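Local coordinates for ABC-type branched-chain amino acid transport systems periplasmic component-like protein (Thermomonospora curvata, PDB 4N03), which probably binds fatty acids outside the membrane, palmitic acid being held in its cleft, and hands them to an ABC transporter, at residues L136-V150 with M357-T370. Residues are numbered along the deposited sequence; the frame is centred on the assembly and turned at random. Where two conformers were deposited one is given.
Sequences LGSKYIQVTGTTYDV and MNFTYFDKPATRKT. With PLM (palmitic acid), chain B.
F362 lays its ring against the turn S138-I141: K139 CA sits over the centre of one face, 3.6 Å from the centroid, a CH-pi contact. F362 O accepts the N-H of G137, N to O 2.7 Å; the backbone of F362 thus holds the residue just before the turn, and its ring the one within it.

Q142 is worth following outward. From CB the chain leaves with CG anti to the backbone N (chi1 179°), then bends at chi2. Q142 CG passes F359 CE1 at 3.9 Å. Q142 CD comes to 3.4 Å from F359 CD1, the amide plane standing 47° from the ring. OE1 lies obliquely by F359 CD1 and takes a hydrogen bond from H343. NE2 donates back to V143 O, from above that carbonyl's plane, and to a water shared with N358 O and Y361 O.

In this two-lobed periplasmic binding protein fold, both segments are linkers between the lobes: 136-150 runs from strand 126-129 to helix 148-161, while the loop 357-370 leads into strand 370-375. A second water bridges V143 O and G145 O to A366 N, while T367 N reaches G145 O weakly. The selenium of selenomethionine M357 lies 3.4 Å from G145 N, a buried N-H that finds no hydrogen-bond partner in the model. Past the linker, Y148 OH donates to O1 of the palmitic acid at 2.5 Å, at the ring's edge.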
loop_
_atom_site.group_PDB
_atom_site.type_symbol
_atom_site.label_atom_id
_atom_site.label_comp_id
_atom_site.label_asym_id
_atom_site.label_seq_id
_atom_site.Cartn_x
_atom_site.Cartn_y
_atom_site.Cartn_z
ATOM N N LEU A 136 11.111 6.876 -0.051
ATOM C CA LEU A 136 12.216 6.568 0.828
ATOM C C LEU A 136 13.089 7.795 1.007
ATOM O O LEU A 136 13.018 8.754 0.214
ATOM C CB LEU A 136 13.052 5.405 0.280
ATOM C CG LEU A 136 12.342 4.047 0.229
ATOM C CD1 LEU A 136 13.318 3.049 -0.385
ATOM C CD2 LEU A 136 11.907 3.582 1.621
ATOM N N GLY A 137 13.903 7.774 2.041
ATOM C CA GLY A 137 14.864 8.856 2.281
ATOM C C GLY A 137 14.345 10.002 3.082
ATOM O O GLY A 137 14.999 11.036 3.211
ATOM N N SER A 138 13.169 9.856 3.679
ATOM C CA SER A 138 12.642 10.909 4.564
ATOM C C SER A 138 12.412 10.377 5.940
ATOM O O SER A 138 11.621 9.427 6.114
ATOM C CB SER A 138 11.312 11.430 4.092
ATOM O OG SER A 138 10.815 12.273 5.166
ATOM N N LYS A 139 13.000 10.982 6.966
ATOM C CA LYS A 139 12.801 10.546 8.346
ATOM C C LYS A 139 11.312 10.492 8.678
ATOM O O LYS A 139 10.922 9.649 9.468
ATOM C CB LYS A 139 13.523 11.484 9.360
ATOM C CG LYS A 139 13.610 10.959 10.801
ATOM C CD LYS A 139 14.221 11.962 11.796
ATOM C CE LYS A 139 14.029 11.483 13.235
ATOM N NZ LYS A 139 14.650 12.417 14.212
ATOM N N TYR A 140 10.561 11.421 8.115
ATOM C CA TYR A 140 9.172 11.609 8.524
ATOM C C TYR A 140 8.190 10.748 7.786
ATOM O O TYR A 140 7.010 10.685 8.203
ATOM C CB TYR A 140 8.808 13.083 8.418
ATOM C CG TYR A 140 9.656 13.891 9.309
ATOM C CD1 TYR A 140 9.418 13.907 10.658
ATOM C CD2 TYR A 140 10.769 14.572 8.840
ATOM C CE1 TYR A 140 10.203 14.602 11.531
ATOM C CE2 TYR A 140 11.605 15.259 9.761
ATOM C CZ TYR A 140 11.287 15.223 11.106
ATOM O OH TYR A 140 12.023 15.904 12.062
ATOM N N ILE A 141 8.595 10.055 6.729
ATOM C CA ILE A 141 7.694 9.219 5.945
ATOM C C ILE A 141 8.036 7.780 6.168
ATOM O O ILE A 141 9.183 7.388 5.931
ATOM C CB ILE A 141 7.730 9.563 4.456
ATOM C CG1 ILE A 141 7.384 11.036 4.239
ATOM C CG2 ILE A 141 6.791 8.630 3.711
ATOM C CD1 ILE A 141 7.539 11.501 2.800
ATOM N N GLN A 142 7.105 6.980 6.689
ATOM C CA GLN A 142 7.331 5.541 6.774
ATOM C C GLN A 142 6.711 4.832 5.618
ATOM O O GLN A 142 5.480 4.668 5.574
ATOM C CB GLN A 142 6.742 4.982 8.064
ATOM C CG GLN A 142 6.928 3.472 8.182
ATOM C CD GLN A 142 8.427 3.156 8.247
ATOM O OE1 GLN A 142 9.108 3.622 9.153
ATOM N NE2 GLN A 142 8.918 2.362 7.323
ATOM N N VAL A 143 7.540 4.353 4.701
ATOM C CA VAL A 143 7.059 3.474 3.652
ATOM C C VAL A 143 6.975 2.095 4.255
ATOM O O VAL A 143 7.939 1.556 4.754
ATOM C CB VAL A 143 7.996 3.479 2.438
ATOM C CG1 VAL A 143 7.411 2.551 1.379
ATOM C CG2 VAL A 143 8.174 4.895 1.885
ATOM N N THR A 144 5.757 1.559 4.320
ATOM C CA THR A 144 5.572 0.247 4.939
ATOM C C THR A 144 5.916 -0.870 3.964
ATOM O O THR A 144 6.041 -0.616 2.769
ATOM C CB THR A 144 4.132 0.092 5.417
ATOM O OG1 THR A 144 3.264 0.261 4.304
ATOM C CG2 THR A 144 3.789 1.124 6.508
ATOM N N GLY A 145 6.109 -2.074 4.434
ATOM C CA GLY A 145 6.271 -3.209 3.555
ATOM C C GLY A 145 7.477 -3.063 2.631
ATOM O O GLY A 145 8.523 -2.512 3.024
ATOM N N THR A 146 7.323 -3.631 1.450
ATOM C CA THR A 146 8.276 -3.533 0.354
ATOM C C THR A 146 7.972 -2.304 -0.494
ATOM O O THR A 146 6.869 -1.720 -0.430
ATOM C CB THR A 146 8.108 -4.761 -0.556
ATOM O OG1 THR A 146 6.713 -4.795 -0.888
ATOM C CG2 THR A 146 8.507 -6.050 0.107
ATOM N N THR A 147 8.928 -1.915 -1.325
ATOM C CA THR A 147 8.678 -0.990 -2.405
ATOM C C THR A 147 8.287 -1.720 -3.674
ATOM O O THR A 147 8.518 -2.917 -3.829
ATOM C CB THR A 147 9.896 -0.084 -2.606
ATOM O OG1 THR A 147 11.093 -0.853 -2.689
ATOM C CG2 THR A 147 9.992 0.891 -1.475
ATOM N N TYR A 148 7.702 -0.979 -4.612
ATOM C CA TYR A 148 7.107 -1.592 -5.783
ATOM C C TYR A 148 8.065 -2.371 -6.640
ATOM O O TYR A 148 7.754 -3.367 -7.259
ATOM C CB TYR A 148 6.446 -0.548 -6.649
ATOM C CG TYR A 148 5.185 0.031 -6.096
ATOM C CD1 TYR A 148 4.115 -0.772 -5.643
ATOM C CD2 TYR A 148 5.031 1.383 -5.985
ATOM C CE1 TYR A 148 2.948 -0.209 -5.155
ATOM C CE2 TYR A 148 3.853 1.936 -5.508
ATOM C CZ TYR A 148 2.799 1.129 -5.094
ATOM O OH TYR A 148 1.602 1.619 -4.605
ATOM N N ASP A 149 9.289 -1.827 -6.791
ATOM C CA ASP A 149 10.366 -2.466 -7.533
ATOM C C ASP A 149 10.722 -3.826 -6.966
ATOM O O ASP A 149 10.792 -4.794 -7.689
ATOM C CB ASP A 149 11.577 -1.563 -7.715
ATOM C CG ASP A 149 12.109 -0.881 -6.476
ATOM O OD1 ASP A 149 11.579 -1.095 -5.360
ATOM O OD2 ASP A 149 13.072 -0.087 -6.659
ATOM N N VAL A 150 10.933 -3.876 -5.649
ATOM C CA VAL A 150 11.216 -5.133 -4.993
ATOM C C VAL A 150 10.090 -6.128 -5.185
ATOM O O VAL A 150 10.357 -7.305 -5.439
ATOM C CB VAL A 150 11.455 -4.872 -3.484
ATOM C CG1 VAL A 150 11.398 -6.145 -2.626
ATOM C CG2 VAL A 150 12.783 -4.141 -3.309
HETATM N N MSE A 357 8.463 -5.621 10.152
HETATM C CA MSE A 357 9.214 -4.505 9.556
HETATM C C MSE A 357 10.186 -3.928 10.534
HETATM O O MSE A 357 10.077 -4.072 11.738
HETATM C CB MSE A 357 8.202 -3.337 9.252
HETATM C CG MSE A 357 7.332 -3.714 8.107
HETATM SE SE MSE A 357 6.036 -2.257 7.870
HETATM C CE MSE A 357 4.650 -2.941 8.853
ATOM N N ASN A 358 11.186 -3.234 10.020
ATOM C CA ASN A 358 12.112 -2.438 10.821
ATOM C C ASN A 358 11.901 -0.964 10.479
ATOM O O ASN A 358 11.980 -0.614 9.309
ATOM C CB ASN A 358 13.540 -2.890 10.489
ATOM C CG ASN A 358 14.631 -2.247 11.359
ATOM O OD1 ASN A 358 14.533 -1.096 11.843
ATOM N ND2 ASN A 358 15.764 -2.926 11.436
ATOM N N PHE A 359 11.649 -0.116 11.482
ATOM C CA PHE A 359 11.398 1.290 11.338
ATOM C C PHE A 359 12.608 2.214 11.591
ATOM O O PHE A 359 12.471 3.420 11.597
ATOM C CB PHE A 359 10.233 1.696 12.247
ATOM C CG PHE A 359 8.915 1.010 11.921
ATOM C CD1 PHE A 359 8.574 0.741 10.600
ATOM C CD2 PHE A 359 8.025 0.690 12.910
ATOM C CE1 PHE A 359 7.375 0.198 10.270
ATOM C CE2 PHE A 359 6.760 0.093 12.575
ATOM C CZ PHE A 359 6.516 -0.164 11.252
ATOM N N THR A 360 13.736 1.640 12.001
ATOM C CA THR A 360 14.869 2.528 12.384
ATOM C C THR A 360 15.584 3.212 11.180
ATOM O O THR A 360 16.330 4.145 11.368
ATOM C CB THR A 360 15.916 1.840 13.210
ATOM O OG1 THR A 360 16.430 0.773 12.441
ATOM C CG2 THR A 360 15.342 1.272 14.446
ATOM N N TYR A 361 15.379 2.617 10.028
ATOM C CA TYR A 361 15.941 3.210 8.829
ATOM C C TYR A 361 14.939 3.559 7.804
ATOM O O TYR A 361 13.735 3.215 7.925
ATOM C CB TYR A 361 16.892 2.241 8.252
ATOM C CG TYR A 361 16.275 0.943 7.864
ATOM C CD1 TYR A 361 15.382 0.890 6.816
ATOM C CD2 TYR A 361 16.530 -0.218 8.558
ATOM C CE1 TYR A 361 14.820 -0.300 6.404
ATOM C CE2 TYR A 361 15.987 -1.424 8.135
ATOM C CZ TYR A 361 15.129 -1.450 7.068
ATOM O OH TYR A 361 14.616 -2.632 6.697
ATOM N N PHE A 362 15.366 4.343 6.847
ATOM C CA PHE A 362 14.472 4.824 5.804
ATOM C C PHE A 362 15.259 5.044 4.484
ATOM O O PHE A 362 14.733 5.676 3.589
ATOM C CB PHE A 362 13.675 6.079 6.254
ATOM C CG PHE A 362 14.459 7.092 7.020
ATOM C CD1 PHE A 362 14.625 6.965 8.367
ATOM C CD2 PHE A 362 15.103 8.167 6.366
ATOM C CE1 PHE A 362 15.392 7.879 9.074
ATOM C CE2 PHE A 362 15.813 9.102 7.093
ATOM C CZ PHE A 362 15.992 8.935 8.418
ATOM N N ASP A 363 16.424 4.404 4.396
ATOM C CA ASP A 363 17.237 4.445 3.196
ATOM C C ASP A 363 17.146 3.163 2.410
ATOM O O ASP A 363 17.996 2.918 1.519
ATOM C CB ASP A 363 18.705 4.732 3.538
ATOM C CG ASP A 363 19.331 3.666 4.370
ATOM O OD1 ASP A 363 18.717 3.211 5.365
ATOM O OD2 ASP A 363 20.451 3.245 4.056
ATOM N N LYS A 364 16.153 2.337 2.712
ATOM C CA LYS A 364 15.929 1.035 2.081
ATOM C C LYS A 364 14.549 0.555 2.542
ATOM O O LYS A 364 14.032 1.128 3.500
ATOM C CB LYS A 364 17.040 0.054 2.495
ATOM C CG LYS A 364 17.176 -0.134 3.989
ATOM C CD LYS A 364 18.542 -0.693 4.432
ATOM C CE LYS A 364 18.938 -0.101 5.806
ATOM N NZ LYS A 364 20.179 -0.435 6.590
ATOM N N PRO A 365 14.012 -0.453 1.900
ATOM C CA PRO A 365 12.652 -0.860 2.300
ATOM C C PRO A 365 12.636 -1.477 3.697
ATOM O O PRO A 365 13.578 -2.108 4.141
ATOM C CB PRO A 365 12.305 -1.909 1.248
ATOM C CG PRO A 365 13.153 -1.517 0.053
ATOM C CD PRO A 365 14.434 -1.120 0.668
ATOM N N ALA A 366 11.488 -1.316 4.368
ATOM C CA ALA A 366 11.244 -1.838 5.701
ATOM C C ALA A 366 11.257 -3.366 5.768
ATOM O O ALA A 366 11.498 -3.901 6.832
ATOM C CB ALA A 366 9.934 -1.308 6.192
ATOM N N THR A 367 10.997 -4.014 4.656
ATOM C CA THR A 367 11.175 -5.429 4.432
ATOM C C THR A 367 11.345 -5.661 2.921
ATOM O O THR A 367 10.970 -4.792 2.139
ATOM C CB THR A 367 10.008 -6.257 5.000
ATOM O OG1 THR A 367 10.218 -7.615 4.701
ATOM C CG2 THR A 367 8.657 -5.834 4.422
ATOM N N ARG A 368 11.860 -6.803 2.548
ATOM C CA ARG A 368 11.947 -7.224 1.141
ATOM C C ARG A 368 11.208 -8.508 0.851
ATOM O O ARG A 368 11.435 -9.136 -0.167
ATOM C CB ARG A 368 13.402 -7.274 0.624
ATOM C CG ARG A 368 14.079 -5.952 0.729
ATOM C CD ARG A 368 15.406 -5.952 -0.009
ATOM N NE ARG A 368 16.136 -4.756 0.316
ATOM C CZ ARG A 368 17.162 -4.282 -0.433
ATOM N NH1 ARG A 368 17.442 -4.821 -1.604
ATOM N NH2 ARG A 368 17.770 -3.231 0.000
ATOM N N LYS A 369 10.250 -8.877 1.752
ATOM C CA LYS A 369 9.489 -10.095 1.585
ATOM C C LYS A 369 8.124 -9.795 0.915
ATOM O O LYS A 369 7.381 -8.919 1.354
ATOM C CB LYS A 369 9.274 -10.741 2.933
ATOM C CG LYS A 369 10.567 -11.149 3.585
ATOM C CD LYS A 369 10.442 -12.030 4.786
ATOM C CE LYS A 369 11.809 -12.251 5.409
ATOM N NZ LYS A 369 12.377 -11.007 6.039
ATOM N N THR A 370 7.877 -10.514 -0.161
ATOM C CA THR A 370 6.680 -10.351 -0.972
ATOM C C THR A 370 5.900 -11.655 -0.998
ATOM O O THR A 370 6.458 -12.720 -1.238
ATOM C CB THR A 370 7.112 -10.034 -2.431
ATOM O OG1 THR A 370 7.915 -8.842 -2.442
ATOM C CG2 THR A 370 5.941 -9.898 -3.385
HETATM C C1 PLM B . 0.064 4.357 -5.696
HETATM O O1 PLM B . 1.127 4.038 -5.101
HETATM O O2 PLM B . -0.187 5.497 -6.142
HETATM C C2 PLM B . -1.063 3.349 -5.727
HETATM C C3 PLM B . -1.815 3.437 -4.329
HETATM C C4 PLM B . -2.829 2.334 -4.131
HETATM C C5 PLM B . -3.575 2.459 -2.847
HETATM C C6 PLM B . -4.572 1.344 -2.465
HETATM C C7 PLM B . -3.881 0.283 -1.618
HETATM C C8 PLM B . -4.685 -0.956 -1.335
HETATM C C9 PLM B . -4.127 -1.861 -0.253
HETATM C CA PLM B . -3.155 -2.958 -0.748
HETATM C CB PLM B . -2.446 -3.587 0.517
HETATM C CC PLM B . -0.897 -3.572 0.364
HETATM C CD PLM B . -0.137 -3.644 1.672
HETATM C CE PLM B . 1.383 -3.596 1.591
HETATM C CF PLM B . 1.979 -3.047 2.896
HETATM C CG PLM B . 2.186 -4.086 3.985
HETATM O O HOH W 1 11.684 1.485 7.544
HETATM O O HOH W 2 9.560 0.100 2.891
#